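Local coordinates for protein esterase (Alcaligenes sp., PDB 1QLW) that probably hydrolyses carboxylic esters, as a bacterial esterase of the alpha/beta-hydrolase type, at residues 140-145 and 160-165; 75-80 and 169-174. One frame throughout, in Å; residues are numbered along the deposited sequence.

Contact 1: residues 140-145 and 160-165; sequences AAWAIF and FPVQAQ
The side-chain oxygen OE1 of Q165 accepts a hydrogen bond from W169 NE1, one helical turn further on, and this ties down the amide that rests against the six-membered ring of W142. Across the contact the approach is made by the amide nitrogen: Q165 NE2 stands 3.6 Å from W142 CZ3. Ring and amide planes are inclined by 39°, an oblique placement without a hydrogen bond between the segments. W142 reaches this position because its CG is anti to the backbone N (chi1 -170°), which carries the benzo end of the indole off the helix and across to the other segment. There W142 CH2 also meets V162 CG1 at 4.1 Å, the two side chains running roughly perpendicular. The same V162 methyl lies in plane at the edge of the F160 ring, so the valine joins two aromatic groups. The indole nitrogen W142 NE1 is satisfied by D153 O, and the ring system makes an edge-to-face contact with Y151. Just before the valine, P161 centres an inverse gamma turn, and a bond of 2.8 Å from A164 N to P161 O brings the chain to the N-cap at A164. The arrangement packs helix 138-144 against the start of helix 165-171, within the long excursion between strands 99-103 and 200-205 of this alpha/beta-hydrolase fold.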
loop_
_atom_site.group_PDB
_atom_site.type_symbol
_atom_site.label_atom_id
_atom_site.label_comp_id
_atom_site.label_asym_id
_atom_site.label_seq_id
_atom_site.Cartn_x
_atom_site.Cartn_y
_atom_site.Cartn_z
ATOM N N ALA A 140 11.936 -19.385 -7.169
ATOM C CA ALA A 140 11.943 -19.767 -5.763
ATOM C C ALA A 140 10.518 -19.794 -5.217
ATOM O O ALA A 140 10.126 -20.732 -4.509
ATOM C CB ALA A 140 12.800 -18.784 -4.968
ATOM N N ALA A 141 9.739 -18.770 -5.542
ATOM C CA ALA A 141 8.373 -18.658 -5.053
ATOM C C ALA A 141 7.521 -19.824 -5.526
ATOM O O ALA A 141 6.648 -20.297 -4.787
ATOM C CB ALA A 141 7.777 -17.321 -5.462
ATOM N N TRP A 142 7.713 -20.271 -6.755
ATOM C CA TRP A 142 6.934 -21.394 -7.283
ATOM C C TRP A 142 6.994 -22.598 -6.353
ATOM O O TRP A 142 5.988 -23.261 -6.092
ATOM C CB TRP A 142 7.536 -21.760 -8.632
ATOM C CG TRP A 142 6.772 -22.717 -9.479
ATOM C CD1 TRP A 142 6.871 -24.080 -9.500
ATOM C CD2 TRP A 142 5.812 -22.366 -10.480
ATOM N NE1 TRP A 142 6.025 -24.595 -10.456
ATOM C CE2 TRP A 142 5.365 -23.560 -11.074
ATOM C CE3 TRP A 142 5.289 -21.145 -10.923
ATOM C CZ2 TRP A 142 4.424 -23.563 -12.104
ATOM C CZ3 TRP A 142 4.356 -21.166 -11.933
ATOM C CH2 TRP A 142 3.926 -22.361 -12.517
ATOM N N ALA A 143 8.188 -22.896 -5.863
ATOM C CA ALA A 143 8.397 -24.036 -4.975
ATOM C C ALA A 143 7.975 -23.714 -3.554
ATOM O O ALA A 143 7.371 -24.568 -2.880
ATOM C CB ALA A 143 9.835 -24.520 -5.069
ATOM N N ILE A 144 8.269 -22.521 -3.037
ATOM C CA ILE A 144 7.813 -22.143 -1.697
ATOM C C ILE A 144 6.297 -22.224 -1.585
ATOM O O ILE A 144 5.739 -22.674 -0.582
ATOM C CB ILE A 144 8.288 -20.721 -1.338
ATOM C CG1 ILE A 144 9.814 -20.718 -1.233
ATOM C CG2 ILE A 144 7.639 -20.222 -0.051
ATOM C CD1 ILE A 144 10.477 -19.359 -1.228
ATOM N N PHE A 145 5.611 -21.823 -2.658
ATOM C CA PHE A 145 4.164 -21.791 -2.671
ATOM C C PHE A 145 3.539 -23.123 -3.062
ATOM O O PHE A 145 2.318 -23.268 -2.987
ATOM C CB PHE A 145 3.662 -20.688 -3.592
ATOM C CG PHE A 145 4.034 -19.282 -3.192
ATOM C CD1 PHE A 145 4.446 -18.948 -1.906
ATOM C CD2 PHE A 145 3.949 -18.261 -4.117
ATOM C CE1 PHE A 145 4.760 -17.654 -1.550
ATOM C CE2 PHE A 145 4.262 -16.956 -3.777
ATOM C CZ PHE A 145 4.664 -16.652 -2.504
ATOM N N PHE A 160 -4.110 -23.215 -7.576
ATOM C CA PHE A 160 -3.675 -21.844 -7.845
ATOM C C PHE A 160 -3.880 -21.532 -9.310
ATOM O O PHE A 160 -3.588 -22.379 -10.160
ATOM C CB PHE A 160 -2.173 -21.662 -7.495
ATOM C CG PHE A 160 -1.837 -20.198 -7.578
ATOM C CD1 PHE A 160 -2.125 -19.341 -6.518
ATOM C CD2 PHE A 160 -1.281 -19.659 -8.716
ATOM C CE1 PHE A 160 -1.878 -17.977 -6.631
ATOM C CE2 PHE A 160 -1.049 -18.295 -8.847
ATOM C CZ PHE A 160 -1.354 -17.464 -7.793
ATOM N N PRO A 161 -4.349 -20.325 -9.647
ATOM C CA PRO A 161 -4.533 -19.931 -11.048
ATOM C C PRO A 161 -3.173 -19.612 -11.681
ATOM O O PRO A 161 -2.803 -18.448 -11.887
ATOM C CB PRO A 161 -5.418 -18.702 -10.962
ATOM C CG PRO A 161 -5.029 -18.078 -9.648
ATOM C CD PRO A 161 -4.808 -19.267 -8.731
ATOM N N VAL A 162 -2.427 -20.664 -12.036
ATOM C CA VAL A 162 -1.084 -20.513 -12.559
ATOM C C VAL A 162 -1.042 -19.787 -13.883
ATOM O O VAL A 162 -0.006 -19.199 -14.215
ATOM C CB VAL A 162 -0.307 -21.845 -12.633
ATOM C CG1 VAL A 162 0.003 -22.408 -11.253
ATOM C CG2 VAL A 162 -1.070 -22.841 -13.478
ATOM N N GLN A 163 -2.147 -19.714 -14.626
ATOM C CA GLN A 163 -2.202 -18.870 -15.813
ATOM C C GLN A 163 -1.987 -17.401 -15.491
ATOM O O GLN A 163 -1.632 -16.630 -16.390
ATOM C CB GLN A 163 -3.518 -19.057 -16.560
ATOM C CG GLN A 163 -4.745 -18.412 -15.988
ATOM C CD GLN A 163 -5.442 -19.060 -14.830
ATOM O OE1 GLN A 163 -4.967 -20.024 -14.232
ATOM N NE2 GLN A 163 -6.614 -18.532 -14.477
ATOM N N ALA A 164 -2.201 -17.006 -14.250
ATOM C CA ALA A 164 -2.027 -15.638 -13.786
ATOM C C ALA A 164 -0.770 -15.491 -12.953
ATOM O O ALA A 164 -0.659 -14.585 -12.122
ATOM C CB ALA A 164 -3.262 -15.183 -13.013
ATOM N N GLN A 165 0.245 -16.331 -13.209
ATOM C CA GLN A 165 1.484 -16.198 -12.449
ATOM C C GLN A 165 2.095 -14.813 -12.638
ATOM O O GLN A 165 2.663 -14.268 -11.701
ATOM C CB GLN A 165 2.505 -17.285 -12.769
ATOM C CG GLN A 165 2.987 -17.316 -14.206
ATOM C CD GLN A 165 4.155 -18.270 -14.411
ATOM O OE1 GLN A 165 5.258 -17.938 -13.954
ATOM N NE2 GLN A 165 3.920 -19.399 -15.026
#

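Contact 2: residues 75-80 and 169-174; sequences GMTWET and WQQMVP
M76 and Q171 meet through their aliphatic parts, with M76 CG 3.7 Å from Q171 CB. The methionine's CG also touches the carbon of the amide, 3.8 Å from Q171 CD, and the two side chains run nearly perpendicular, one laid across the other. Beyond CG the methionine bends (chi2 67°), so that its thioether folds round to bring the CE methyl beside the end of the glutamine. Q171 itself is extended past CG and carries its amide over the backbone of T77, close to the alpha carbon. T77 therefore meets the glutamine mainly with its main chain, its CB being directed away from helix 165-171 and its CG2 lying over the centre of the W78 ring.

The second shell fixes the turn that presents these groups. Within it, W78 N bonds to G75 O at 3.1 Å and E79 N to M76 O at 2.9 Å, making a short 3-10 turn. T74 secures its start twice, through OG1 to M76 N and through O to T77 OG1, while D103 OD1 receives G75 N and Q302 NE2 reaches T77 O. At the far end E79 forms salt bridges with R53 and R109 of the second subunit.

The turn lies on the loop that follows strand 65-68; in alpha/beta hydrolases the start of that loop commonly contributes to the oxyanion hole. The sure part of this buried contact is apolar: Q171 CB packs on M76 CG by van der Waals contact, while the polar groups of the turn are held by its own backbone bonds and by T74, D103 and Q302.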
loop_
_atom_site.group_PDB
_atom_site.type_symbol
_atom_site.label_atom_id
_atom_site.label_comp_id
_atom_site.label_asym_id
_atom_site.label_seq_id
_atom_site.Cartn_x
_atom_site.Cartn_y
_atom_site.Cartn_z
ATOM N N GLY A 75 -0.621 -6.194 1.859
ATOM C CA GLY A 75 -2.044 -6.437 2.067
ATOM C C GLY A 75 -2.796 -6.712 0.786
ATOM O O GLY A 75 -3.926 -7.229 0.826
ATOM N N MET A 76 -2.203 -6.411 -0.382
ATOM C CA MET A 76 -2.732 -6.877 -1.661
ATOM C C MET A 76 -3.014 -8.367 -1.644
ATOM O O MET A 76 -3.908 -8.810 -2.390
ATOM C CB MET A 76 -1.711 -6.546 -2.755
ATOM C CG MET A 76 -2.037 -7.097 -4.127
ATOM S SD MET A 76 -3.507 -6.340 -4.854
ATOM C CE MET A 76 -3.731 -7.350 -6.314
ATOM N N THR A 77 -2.321 -9.163 -0.847
ATOM C CA THR A 77 -2.551 -10.596 -0.717
ATOM C C THR A 77 -4.049 -10.906 -0.698
ATOM O O THR A 77 -4.458 -11.905 -1.304
ATOM C CB THR A 77 -1.950 -11.096 0.613
ATOM O OG1 THR A 77 -0.523 -11.046 0.568
ATOM C CG2 THR A 77 -2.345 -12.540 0.923
ATOM N N TRP A 78 -4.804 -10.129 0.061
ATOM C CA TRP A 78 -6.191 -10.399 0.373
ATOM C C TRP A 78 -7.194 -9.729 -0.537
ATOM O O TRP A 78 -8.400 -9.904 -0.348
ATOM C CB TRP A 78 -6.469 -9.956 1.818
ATOM C CG TRP A 78 -5.419 -10.365 2.808
ATOM C CD1 TRP A 78 -4.457 -9.553 3.347
ATOM C CD2 TRP A 78 -5.203 -11.669 3.354
ATOM N NE1 TRP A 78 -3.657 -10.266 4.196
ATOM C CE2 TRP A 78 -4.090 -11.567 4.221
ATOM C CE3 TRP A 78 -5.832 -12.910 3.206
ATOM C CZ2 TRP A 78 -3.616 -12.666 4.938
ATOM C CZ3 TRP A 78 -5.355 -13.989 3.913
ATOM C CH2 TRP A 78 -4.265 -13.862 4.779
ATOM N N GLU A 79 -6.703 -8.884 -1.450
ATOM C CA GLU A 79 -7.549 -8.080 -2.335
ATOM C C GLU A 79 -7.922 -8.904 -3.549
ATOM O O GLU A 79 -7.944 -10.141 -3.467
ATOM C CB GLU A 79 -6.818 -6.750 -2.620
ATOM C CG GLU A 79 -6.628 -5.946 -1.330
ATOM C CD GLU A 79 -5.973 -4.600 -1.489
ATOM O OE1 GLU A 79 -5.449 -4.276 -2.578
ATOM O OE2 GLU A 79 -5.914 -3.859 -0.481
ATOM N N THR A 80 -8.235 -8.320 -4.697
ATOM C CA THR A 80 -8.574 -9.107 -5.876
ATOM C C THR A 80 -7.476 -10.128 -6.136
ATOM O O THR A 80 -6.289 -9.805 -6.069
ATOM C CB THR A 80 -8.656 -8.171 -7.081
ATOM O OG1 THR A 80 -9.476 -7.042 -6.734
ATOM C CG2 THR A 80 -9.136 -8.862 -8.335
ATOM N N TRP A 169 3.394 -12.347 -9.644
ATOM C CA TRP A 169 4.733 -11.754 -9.538
ATOM C C TRP A 169 4.668 -10.252 -9.390
ATOM O O TRP A 169 5.481 -9.631 -8.706
ATOM C CB TRP A 169 5.609 -12.134 -10.724
ATOM C CG TRP A 169 5.691 -13.593 -11.060
ATOM C CD1 TRP A 169 5.817 -14.095 -12.330
ATOM C CD2 TRP A 169 5.661 -14.720 -10.189
ATOM N NE1 TRP A 169 5.876 -15.456 -12.295
ATOM C CE2 TRP A 169 5.772 -15.877 -10.994
ATOM C CE3 TRP A 169 5.554 -14.929 -8.816
ATOM C CZ2 TRP A 169 5.770 -17.182 -10.498
ATOM C CZ3 TRP A 169 5.553 -16.218 -8.297
ATOM C CH2 TRP A 169 5.671 -17.326 -9.148
ATOM N N GLN A 170 3.667 -9.601 -10.029
ATOM C CA GLN A 170 3.501 -8.171 -9.884
ATOM C C GLN A 170 3.261 -7.747 -8.439
ATOM O O GLN A 170 3.629 -6.615 -8.091
ATOM C CB GLN A 170 2.340 -7.652 -10.739
ATOM C CG GLN A 170 2.618 -7.595 -12.220
ATOM C CD GLN A 170 1.374 -7.213 -13.009
ATOM O OE1 GLN A 170 0.310 -7.800 -12.768
ATOM N NE2 GLN A 170 1.465 -6.252 -13.908
ATOM N N GLN A 171 2.590 -8.569 -7.626
ATOM C CA GLN A 171 2.279 -8.138 -6.273
ATOM C C GLN A 171 3.368 -8.473 -5.264
ATOM O O GLN A 171 3.225 -8.098 -4.089
ATOM C CB GLN A 171 0.922 -8.641 -5.805
ATOM C CG GLN A 171 0.818 -10.122 -5.492
ATOM C CD GLN A 171 -0.519 -10.452 -4.857
ATOM O OE1 GLN A 171 -1.552 -10.556 -5.580
ATOM N NE2 GLN A 171 -0.563 -10.597 -3.571
ATOM N N MET A 172 4.431 -9.141 -5.674
ATOM C CA MET A 172 5.521 -9.500 -4.772
ATOM C C MET A 172 6.528 -8.362 -4.691
ATOM O O MET A 172 6.796 -7.667 -5.681
ATOM C CB MET A 172 6.192 -10.795 -5.250
ATOM C CG MET A 172 5.201 -11.951 -5.160
ATOM S SD MET A 172 5.947 -13.580 -5.407
ATOM C CE MET A 172 6.907 -13.712 -3.892
ATOM N N VAL A 173 7.053 -8.164 -3.486
ATOM C CA VAL A 173 7.900 -7.023 -3.147
ATOM C C VAL A 173 9.076 -7.458 -2.297
ATOM O O VAL A 173 9.019 -8.492 -1.615
ATOM C CB VAL A 173 7.081 -5.954 -2.375
ATOM C CG1 VAL A 173 5.902 -5.416 -3.180
ATOM C CG2 VAL A 173 6.582 -6.471 -1.032
ATOM N N PRO A 174 10.130 -6.641 -2.231
ATOM C CA PRO A 174 11.221 -6.900 -1.293
ATOM C C PRO A 174 10.753 -6.890 0.147
ATOM O O PRO A 174 9.832 -6.173 0.533
ATOM C CB PRO A 174 12.206 -5.762 -1.561
ATOM C CG PRO A 174 11.945 -5.393 -2.977
ATOM C CD PRO A 174 10.447 -5.518 -3.152
#

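The two contacts share helix 165-171: contact 1 uses its first residue and the loop before it, contact 2 its last turn. Their centres are 13 Å apart, on the same side of the chain's centre. Along the sequence 75-80 comes first, then 140-145, 160-165 and 169-174, so contact 2 spans both segments of contact 1. They also touch directly, A141 CB lying 3.8 Å from W169 CZ3 and F145 CZ 3.9 Å from M172 CE. Helix 138-144 is thus linked through helix 165-171 to the turn following strand 65-68 of the central sheet, and both contacts also reach the second subunit.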